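Local coordinates for enoyl-CoA hydratase/isomerase (Mycobacterium abscessus, PDB 3QXZ), which probably acts on enoyl-CoA thioesters as a hydratase or isomerase of the crotonase-like family, at the interface of chains A and B. Coordinates in Å, arbitrary orientation; residue numbers count along the deposited sequence, not the author numbering. Chains: chain A/B, enoyl-CoA hydratase/isomerase.

The interface of chains A and B. Residues chain A 226, 230, 233-234; chain B 86, 88, 144-145.
The carboxylate of A:Glu233 reaches across to the backbone of B:Leu145 and accepts a hydrogen bond from its amide, with N 2.8 Å from OE1 and an angle of 149° at the hydrogen. OE1 offers its syn lone pair, on the side of the other carboxylate oxygen. A glutamate suits this place because its chain is long enough to span from a helix to the neighbouring loop: CG lies beside the backbone N (chi1 -76°), and the chain then runs fully extended (chi2 180°), carrying the carboxylate to B:Leu145. The carboxylate thereby lies over the backbone of B:Leu145, with CD 3.6 Å from CA.

Beside this polar grip, the side chain of B:Leu145 lies against the helix. Its branch point CG meets the methyl CB of A:Ala230 at 3.8 Å, while CD2 reaches towards the backbone at A:Ala226 and A:Ala230. The small alanines, one turn apart, let the leucine approach the helix backbone closely.

A water knits the two chains together next to the carboxylate. It lies 2.8 Å from OE1 of A:Glu233 and 2.7 Å from the hydroxyl OG of B:Ser88, and also bonds to the carbonyl O of A:Ala230. OE1 is thus held by both an amide and a water, which should help fix the carboxylate's rotation. Farther along, a second water bridges OG1 of A:Thr234, at 2.6 Å, and OG of B:Ser86. Short hydroxyl side chains suit this place because they can bind bridging waters, as either donor or acceptor. B:Ser86 has a further task: its OG accepts a hydrogen bond from the backbone N of B:Ser88, 2.9 Å away, bracing the loop that presents both serines.

Chain A contributes one face of the N-terminal half of helix 226-241, an element late in the chain, followed by helix 245-255; chain B contributes two loop segments, the second leading into helix 146-149. The patch is part of a larger contact within the deposited trimeric assembly, which is plausibly biological for this family.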
ATOM      1  N   ALA A 226     -13.605  -7.124   5.197  1.00  6.93           N
ATOM      2  CA  ALA A 226     -12.855  -8.313   5.622  1.00  7.22           C
ATOM      3  C   ALA A 226     -13.768  -9.529   5.787  1.00  7.20           C
ATOM      4  O   ALA A 226     -13.425 -10.617   5.330  1.00  7.22           O
ATOM      5  CB  ALA A 226     -12.056  -8.034   6.924  1.00  8.32           C
ATOM      6  N   ALA A 230     -13.393 -13.008   3.752  1.00  6.96           N
ATOM      7  CA  ALA A 230     -13.218 -14.270   4.491  1.00  7.01           C
ATOM      8  C   ALA A 230     -14.265 -15.293   4.044  1.00  7.34           C
ATOM      9  O   ALA A 230     -13.954 -16.481   3.848  1.00  7.29           O
ATOM     10  CB  ALA A 230     -13.315 -14.032   5.982  1.00  7.69           C
ATOM     11  N   GLU A 233     -13.295 -16.641   0.575  1.00  6.55           N
ATOM     12  CA  GLU A 233     -12.224 -17.629   0.661  1.00  6.68           C
ATOM     13  C   GLU A 233     -12.813 -18.970   1.052  1.00  6.64           C
ATOM     14  O   GLU A 233     -12.442 -20.014   0.475  1.00  6.90           O
ATOM     15  CB  GLU A 233     -11.200 -17.224   1.717  1.00  6.74           C
ATOM     16  CG  GLU A 233     -10.267 -16.101   1.290  1.00  7.04           C
ATOM     17  CD  GLU A 233      -9.264 -15.722   2.358  1.00  6.62           C
ATOM     18  OE1 GLU A 233      -9.443 -16.112   3.540  1.00  7.09           O
ATOM     19  OE2 GLU A 233      -8.300 -14.998   2.015  1.00  6.85           O
ATOM     20  N   THR A 234     -13.736 -19.003   2.022  1.00  6.64           N
ATOM     21  CA  THR A 234     -14.386 -20.280   2.378  1.00  6.93           C
ATOM     22  C   THR A 234     -15.122 -20.889   1.195  1.00  7.33           C
ATOM     23  O   THR A 234     -14.974 -22.099   0.925  1.00  7.87           O
ATOM     24  CB  THR A 234     -15.270 -20.090   3.586  1.00  6.54           C
ATOM     25  OG1 THR A 234     -14.412 -19.759   4.699  1.00  7.49           O
ATOM     26  CG2 THR A 234     -16.044 -21.351   3.942  1.00  7.83           C
TER
ATOM     27  N   SER B  86     -14.081 -23.687   7.644  1.00 10.47           N
ATOM     28  CA  SER B  86     -13.810 -22.295   7.285  1.00  9.70           C
ATOM     29  C   SER B  86     -12.394 -22.163   6.770  1.00  8.92           C
ATOM     30  O   SER B  86     -11.474 -22.811   7.276  1.00  9.06           O
ATOM     31  CB  SER B  86     -13.988 -21.400   8.520  1.00 10.51           C
ATOM     32  OG  SER B  86     -13.702 -20.052   8.209  1.00  9.80           O
ATOM     33  N   SER B  88     -10.931 -19.555   7.433  1.00  7.16           N
ATOM     34  CA  SER B  88     -10.412 -18.756   8.547  1.00  8.41           C
ATOM     35  C   SER B  88     -10.499 -19.574   9.845  1.00  8.24           C
ATOM     36  O   SER B  88     -11.438 -19.390  10.613  1.00  9.28           O
ATOM     37  CB  SER B  88     -11.182 -17.427   8.703  1.00  8.40           C
ATOM     38  OG  SER B  88     -10.831 -16.525   7.662  1.00  8.28           O
ATOM     39  N   ALA B 144      -7.027 -17.759   5.509  1.00  6.15           N
ATOM     40  CA  ALA B 144      -6.907 -16.873   6.677  1.00  6.27           C
ATOM     41  C   ALA B 144      -6.797 -15.408   6.255  1.00  5.96           C
ATOM     42  O   ALA B 144      -6.005 -14.627   6.810  1.00  6.24           O
ATOM     43  CB  ALA B 144      -5.739 -17.294   7.585  1.00  7.41           C
ATOM     44  N   LEU B 145      -7.642 -15.005   5.316  1.00  5.58           N
ATOM     45  CA  LEU B 145      -7.773 -13.604   4.906  1.00  6.19           C
ATOM     46  C   LEU B 145      -6.560 -13.049   4.184  1.00  6.10           C
ATOM     47  O   LEU B 145      -6.472 -11.822   4.010  1.00  5.98           O
ATOM     48  CB  LEU B 145      -8.230 -12.703   6.089  1.00  6.96           C
ATOM     49  CG  LEU B 145      -9.763 -12.578   6.180  1.00  7.70           C
ATOM     50  CD1 LEU B 145     -10.184 -11.939   7.479  1.00  8.82           C
ATOM     51  CD2 LEU B 145     -10.308 -11.782   5.008  1.00  9.66           C
TER
HETATM   52  O   HOH W   1     -11.407 -17.210   5.145  1.00  5.15           O
HETATM   53  O   HOH W   2     -15.952 -18.616   6.522  1.00 13.61           O